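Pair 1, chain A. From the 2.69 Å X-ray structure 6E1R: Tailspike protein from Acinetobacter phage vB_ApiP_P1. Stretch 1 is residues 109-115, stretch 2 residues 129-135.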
# COMPACT_ATOMS: atom_id res chain seq x y z
N ARG A 109 11.96 -29.99 -14.13
CA ARG A 109 12.97 -29.65 -13.13
C ARG A 109 13.63 -28.34 -13.51
O ARG A 109 13.62 -27.93 -14.68
CB ARG A 109 14.02 -30.77 -13.00
CG ARG A 109 14.84 -31.01 -14.25
CD ARG A 109 15.73 -32.23 -14.08
NE ARG A 109 16.62 -32.12 -12.93
CZ ARG A 109 17.25 -33.15 -12.37
NH1 ARG A 109 17.09 -34.37 -12.86
NH2 ARG A 109 18.04 -32.95 -11.32
N LYS A 110 14.19 -27.67 -12.51
CA LYS A 110 14.75 -26.35 -12.72
C LYS A 110 16.04 -26.42 -13.55
O LYS A 110 16.75 -27.43 -13.54
CB LYS A 110 15.03 -25.65 -11.39
CG LYS A 110 16.20 -26.21 -10.60
CD LYS A 110 16.40 -25.41 -9.32
CE LYS A 110 17.68 -25.79 -8.60
NZ LYS A 110 17.90 -24.93 -7.41
N LEU A 111 16.32 -25.34 -14.26
CA LEU A 111 17.52 -25.20 -15.06
C LEU A 111 18.43 -24.16 -14.42
O LEU A 111 17.96 -23.12 -13.93
CB LEU A 111 17.19 -24.80 -16.49
CG LEU A 111 18.37 -24.57 -17.44
CD1 LEU A 111 19.17 -25.85 -17.62
CD2 LEU A 111 17.88 -24.04 -18.78
N VAL A 112 19.73 -24.43 -14.42
CA VAL A 112 20.72 -23.56 -13.79
C VAL A 112 21.75 -23.17 -14.84
O VAL A 112 22.32 -24.03 -15.52
CB VAL A 112 21.40 -24.25 -12.59
CG1 VAL A 112 22.54 -23.39 -12.07
CG2 VAL A 112 20.39 -24.52 -11.49
N VAL A 113 22.00 -21.87 -14.96
CA VAL A 113 23.01 -21.34 -15.86
C VAL A 113 24.27 -21.12 -15.02
O VAL A 113 24.31 -20.25 -14.15
CB VAL A 113 22.56 -20.04 -16.53
CG1 VAL A 113 23.52 -19.64 -17.63
CG2 VAL A 113 21.15 -20.19 -17.08
N ASP A 114 25.30 -21.92 -15.29
CA ASP A 114 26.51 -21.93 -14.48
C ASP A 114 27.65 -21.10 -15.05
O ASP A 114 28.65 -20.89 -14.36
CB ASP A 114 26.97 -23.37 -14.25
CG ASP A 114 26.96 -24.20 -15.52
OD1 ASP A 114 26.23 -23.83 -16.46
OD2 ASP A 114 27.66 -25.23 -15.56
N PHE A 115 27.52 -20.62 -16.29
CA PHE A 115 28.47 -19.65 -16.83
C PHE A 115 27.73 -18.76 -17.82
O PHE A 115 26.66 -19.11 -18.33
CB PHE A 115 29.68 -20.33 -17.49
CG PHE A 115 29.38 -20.97 -18.82
CD1 PHE A 115 28.84 -22.24 -18.89
CD2 PHE A 115 29.65 -20.30 -20.00
CE1 PHE A 115 28.58 -22.83 -20.11
CE2 PHE A 115 29.38 -20.88 -21.22
CZ PHE A 115 28.85 -22.15 -21.28
N LEU A 129 8.96 -23.19 -17.54
CA LEU A 129 10.41 -23.10 -17.43
C LEU A 129 10.81 -22.38 -16.16
O LEU A 129 10.40 -21.23 -15.93
CB LEU A 129 11.00 -22.38 -18.64
CG LEU A 129 12.49 -22.04 -18.45
CD1 LEU A 129 13.35 -23.30 -18.42
CD2 LEU A 129 12.98 -21.05 -19.51
N ARG A 130 11.61 -23.03 -15.32
CA ARG A 130 12.23 -22.40 -14.17
C ARG A 130 13.74 -22.41 -14.40
O ARG A 130 14.37 -23.47 -14.37
CB ARG A 130 11.86 -23.12 -12.87
CG ARG A 130 12.60 -22.62 -11.65
CD ARG A 130 12.23 -23.44 -10.42
NE ARG A 130 13.11 -23.15 -9.29
CZ ARG A 130 13.16 -23.89 -8.19
NH1 ARG A 130 12.37 -24.94 -8.06
NH2 ARG A 130 13.99 -23.56 -7.21
N ILE A 131 14.31 -21.23 -14.63
CA ILE A 131 15.73 -21.09 -14.94
C ILE A 131 16.33 -20.07 -13.97
O ILE A 131 15.76 -19.00 -13.76
CB ILE A 131 15.94 -20.67 -16.41
CG1 ILE A 131 17.42 -20.39 -16.69
CG2 ILE A 131 15.08 -19.46 -16.76
CD1 ILE A 131 17.70 -20.06 -18.14
N GLU A 132 17.47 -20.42 -13.38
CA GLU A 132 18.12 -19.60 -12.37
C GLU A 132 19.60 -19.44 -12.70
O GLU A 132 20.16 -20.17 -13.53
CB GLU A 132 17.95 -20.21 -10.97
CG GLU A 132 16.50 -20.43 -10.57
CD GLU A 132 16.36 -21.08 -9.20
OE1 GLU A 132 17.24 -21.89 -8.84
OE2 GLU A 132 15.37 -20.79 -8.49
N GLY A 133 20.23 -18.48 -12.04
CA GLY A 133 21.64 -18.23 -12.22
C GLY A 133 22.36 -18.18 -10.88
O GLY A 133 21.81 -17.73 -9.88
N ASP A 134 23.60 -18.67 -10.88
CA ASP A 134 24.41 -18.74 -9.67
C ASP A 134 25.51 -17.69 -9.64
O ASP A 134 26.50 -17.85 -8.92
CB ASP A 134 25.01 -20.14 -9.51
CG ASP A 134 25.76 -20.60 -10.76
OD1 ASP A 134 26.01 -19.77 -11.66
OD2 ASP A 134 26.10 -21.80 -10.83
N GLY A 135 25.37 -16.61 -10.41
CA GLY A 135 26.39 -15.59 -10.47
C GLY A 135 26.48 -14.72 -9.23
O GLY A 135 25.98 -15.10 -8.16
O HOH W 1 11.59 -26.28 -15.76

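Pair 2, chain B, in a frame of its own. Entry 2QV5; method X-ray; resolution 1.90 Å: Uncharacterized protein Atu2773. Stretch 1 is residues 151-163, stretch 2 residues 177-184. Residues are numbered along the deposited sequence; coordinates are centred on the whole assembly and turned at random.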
# COMPACT_ATOMS: atom_id res chain seq x y z
N ILE B 151 -1.22 -14.53 -0.14
CA ILE B 151 -1.95 -13.26 -0.19
C ILE B 151 -3.14 -13.36 -1.15
O ILE B 151 -4.25 -12.94 -0.81
CB ILE B 151 -1.00 -12.08 -0.58
CG1 ILE B 151 0.05 -11.85 0.51
CG2 ILE B 151 -1.79 -10.77 -0.81
CD1 ILE B 151 1.31 -11.20 0.03
N GLY B 152 -2.90 -13.94 -2.34
CA GLY B 152 -3.91 -14.08 -3.37
C GLY B 152 -5.12 -14.89 -2.93
O GLY B 152 -6.26 -14.49 -3.18
N LYS B 153 -4.87 -15.99 -2.21
CA LYS B 153 -5.94 -16.90 -1.79
C LYS B 153 -6.83 -16.34 -0.68
O LYS B 153 -7.95 -16.81 -0.49
CB LYS B 153 -5.36 -18.26 -1.38
CG LYS B 153 -5.01 -18.38 0.10
CD LYS B 153 -4.28 -19.67 0.42
CE LYS B 153 -3.79 -19.65 1.86
NZ LYS B 153 -2.59 -20.52 2.02
N ARG B 154 -6.33 -15.33 0.04
CA ARG B 154 -7.05 -14.70 1.14
C ARG B 154 -7.87 -13.51 0.69
O ARG B 154 -8.43 -12.79 1.52
CB ARG B 154 -6.08 -14.22 2.21
CG ARG B 154 -5.35 -15.37 2.83
CD ARG B 154 -4.33 -14.91 3.84
NE ARG B 154 -3.63 -16.09 4.32
CZ ARG B 154 -4.10 -16.93 5.23
NH1 ARG B 154 -5.27 -16.72 5.84
NH2 ARG B 154 -3.38 -17.98 5.56
N GLY B 155 -7.95 -13.31 -0.62
CA GLY B 155 -8.80 -12.26 -1.17
C GLY B 155 -8.23 -10.87 -1.00
O GLY B 155 -8.99 -9.89 -0.97
N LEU B 156 -6.91 -10.77 -0.89
CA LEU B 156 -6.23 -9.50 -0.73
C LEU B 156 -5.55 -9.10 -2.04
O LEU B 156 -5.12 -9.96 -2.82
CB LEU B 156 -5.15 -9.60 0.37
CG LEU B 156 -5.57 -9.94 1.80
CD1 LEU B 156 -4.39 -10.52 2.59
CD2 LEU B 156 -6.12 -8.69 2.48
N LEU B 157 -5.44 -7.79 -2.26
CA LEU B 157 -4.69 -7.27 -3.40
C LEU B 157 -3.24 -7.09 -3.00
O LEU B 157 -2.94 -6.97 -1.82
CB LEU B 157 -5.27 -5.93 -3.86
CG LEU B 157 -5.19 -4.68 -2.97
CD1 LEU B 157 -3.90 -3.90 -3.17
CD2 LEU B 157 -6.35 -3.81 -3.36
N PHE B 158 -2.34 -7.06 -3.99
CA PHE B 158 -0.91 -6.81 -3.77
C PHE B 158 -0.52 -5.53 -4.52
O PHE B 158 -0.62 -5.45 -5.75
CB PHE B 158 -0.09 -8.02 -4.27
CG PHE B 158 1.39 -7.94 -3.98
CD1 PHE B 158 1.92 -8.63 -2.89
CD2 PHE B 158 2.25 -7.23 -4.80
CE1 PHE B 158 3.29 -8.58 -2.61
CE2 PHE B 158 3.62 -7.16 -4.53
CZ PHE B 158 4.14 -7.84 -3.44
N LEU B 159 -0.08 -4.51 -3.79
CA LEU B 159 0.40 -3.29 -4.40
C LEU B 159 1.93 -3.28 -4.34
O LEU B 159 2.53 -3.33 -3.26
CB LEU B 159 -0.21 -2.05 -3.72
CG LEU B 159 0.25 -0.69 -4.25
CD1 LEU B 159 -0.29 -0.42 -5.65
CD2 LEU B 159 -0.13 0.42 -3.31
N ASP B 160 2.56 -3.26 -5.49
CA ASP B 160 4.01 -3.20 -5.55
C ASP B 160 4.37 -1.72 -5.71
O ASP B 160 3.85 -1.03 -6.59
CB ASP B 160 4.50 -4.07 -6.73
CG ASP B 160 6.02 -4.24 -6.78
OD1 ASP B 160 6.77 -3.25 -6.65
OD2 ASP B 160 6.47 -5.39 -6.99
N ASP B 161 5.26 -1.22 -4.85
CA ASP B 161 5.55 0.23 -4.87
C ASP B 161 6.39 0.72 -6.08
O ASP B 161 6.55 1.92 -6.29
CB ASP B 161 6.14 0.71 -3.53
CG ASP B 161 7.60 0.32 -3.34
OD1 ASP B 161 8.12 -0.53 -4.08
OD2 ASP B 161 8.22 0.86 -2.40
N GLY B 162 6.93 -0.23 -6.84
CA GLY B 162 7.64 0.07 -8.08
C GLY B 162 9.09 0.48 -7.90
O GLY B 162 9.75 0.86 -8.87
N SER B 163 9.60 0.39 -6.67
CA SER B 163 10.97 0.79 -6.37
C SER B 163 12.05 -0.14 -6.92
O SER B 163 13.23 0.23 -6.98
CB SER B 163 11.16 1.02 -4.86
OG SER B 163 10.70 -0.08 -4.10
N SER B 177 -3.24 -15.65 -11.31
CA SER B 177 -4.50 -14.86 -11.26
C SER B 177 -4.76 -14.12 -9.93
O SER B 177 -5.87 -14.15 -9.40
CB SER B 177 -5.72 -15.70 -11.70
OG SER B 177 -5.61 -16.13 -13.05
N ALA B 178 -3.74 -13.45 -9.40
CA ALA B 178 -3.87 -12.64 -8.19
C ALA B 178 -4.06 -11.17 -8.55
O ALA B 178 -3.46 -10.70 -9.52
CB ALA B 178 -2.66 -12.82 -7.30
N PRO B 179 -4.90 -10.42 -7.80
CA PRO B 179 -5.05 -8.99 -8.06
C PRO B 179 -3.79 -8.23 -7.63
O PRO B 179 -3.36 -8.35 -6.48
CB PRO B 179 -6.25 -8.59 -7.20
CG PRO B 179 -6.86 -9.87 -6.75
CD PRO B 179 -5.76 -10.85 -6.68
N GLN B 180 -3.21 -7.47 -8.56
CA GLN B 180 -1.93 -6.78 -8.33
C GLN B 180 -1.92 -5.48 -9.12
O GLN B 180 -2.62 -5.35 -10.13
CB GLN B 180 -0.76 -7.67 -8.76
CG GLN B 180 0.66 -7.17 -8.46
CD GLN B 180 1.32 -6.43 -9.63
OE1 GLN B 180 2.39 -5.85 -9.49
NE2 GLN B 180 0.67 -6.44 -10.78
N GLY B 181 -1.14 -4.52 -8.64
CA GLY B 181 -0.92 -3.26 -9.33
C GLY B 181 0.44 -2.69 -8.95
O GLY B 181 0.95 -2.94 -7.85
N PHE B 182 1.02 -1.93 -9.87
CA PHE B 182 2.27 -1.21 -9.63
C PHE B 182 1.91 0.24 -9.40
O PHE B 182 1.01 0.77 -10.09
CB PHE B 182 3.18 -1.29 -10.87
CG PHE B 182 3.94 -2.58 -11.02
CD1 PHE B 182 5.02 -2.87 -10.19
CD2 PHE B 182 3.61 -3.48 -12.04
CE1 PHE B 182 5.73 -4.06 -10.35
CE2 PHE B 182 4.33 -4.67 -12.20
CZ PHE B 182 5.39 -4.96 -11.35
N ALA B 183 2.57 0.89 -8.44
CA ALA B 183 2.47 2.33 -8.32
C ALA B 183 3.10 2.93 -9.55
O ALA B 183 4.14 2.45 -10.03
CB ALA B 183 3.19 2.83 -7.07
N ASP B 184 2.45 3.97 -10.07
CA ASP B 184 2.93 4.71 -11.23
C ASP B 184 3.98 5.76 -10.86
O ASP B 184 4.90 6.02 -11.64
CB ASP B 184 1.76 5.41 -11.92
CG ASP B 184 0.74 4.43 -12.48
OD1 ASP B 184 0.90 3.99 -13.64
OD2 ASP B 184 -0.25 4.12 -11.77
O HOH W 2 -3.10 -10.39 -4.60

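Both pairs are two parallel beta strands side by side, and the N, CA and C atoms of 14 central residues superpose with an RMSD of 0.8 Å. The strand axes diverge by 28° in pair 1 and 16° in pair 2, approaching to 4.6 and 4.8 Å, and the buried surfaces are nearly equal, 515 and 500 Å².

The backbone ladder is the common element. In pair 1, L111(A) N donates to R130(A) O (2.7 Å), E132(A) N to L111(A) O (2.8 Å) and V113(A) N to E132(A) O (2.9 Å). The matched bonds of pair 2 run from F158(B) N to P179(B) O (3.0 Å), G181(B) N to F158(B) O (3.1 Å) and D160(B) N to G181(B) O (2.9 Å). Pair 2 adds a fourth rung, A183(B) N to D160(B) O (3.0 Å). At the matched position of pair 1, V113(A) O instead lies 3.1 Å from D134(A) OD1; both are acceptors, so no hydrogen bond links them.

L111(A), I131(A) and V113(A) share one face, where their counterparts are F158(B), Q180(B) and D160(B). Pair 1 fills it with aliphatic carbon: I131(A) CD1 lies 4.0 Å from L111(A) CD2 and 3.6 Å from V113(A) CG2. In pair 2, the ring of F158(B) meets the aliphatic part of the glutamine, CD2 of F158(B) lying 4.0 Å from CG of Q180(B). D160(B) CG lies 3.6 Å from CE1 of F182(B), whose counterpart G133(A) has no side chain. The aspartate's OD1 also accepts from G162(B) N at 3.0 Å, tying down the turn after its strand.

On the opposite face, V112(A) matches L159(B) and E132(A) matches G181(B). The E132(A) carboxylate joins charges from both stretches: K110(A) NZ forms a weakly hydrogen-bonded salt bridge to E132(A) OE1 (3.4 Å), and R130(A) NH2 another to E132(A) OE2 (3.3 Å). K110(A) CD covers one face of the R130(A) guanidinium. Pair 2 has no charged group at these matched positions: L157(B) CB lies 4.4 Å from P179(B) CB. L159(B) CD1 lies 4.2 Å from A183(B) N, much as V112(A) CG1 lies 4.1 Å from D134(A) OD2; G181(B) itself has no side chain.

Water also joins the two stretches at matched residues. Water 1 donates to R109(A) O (2.8 Å) and accepts from R130(A) N (3.3 Å). P179(B), as a proline, offers no such N-H; water 2 instead donates to L156(B) O (2.7 Å) and P179(B) O (2.8 Å).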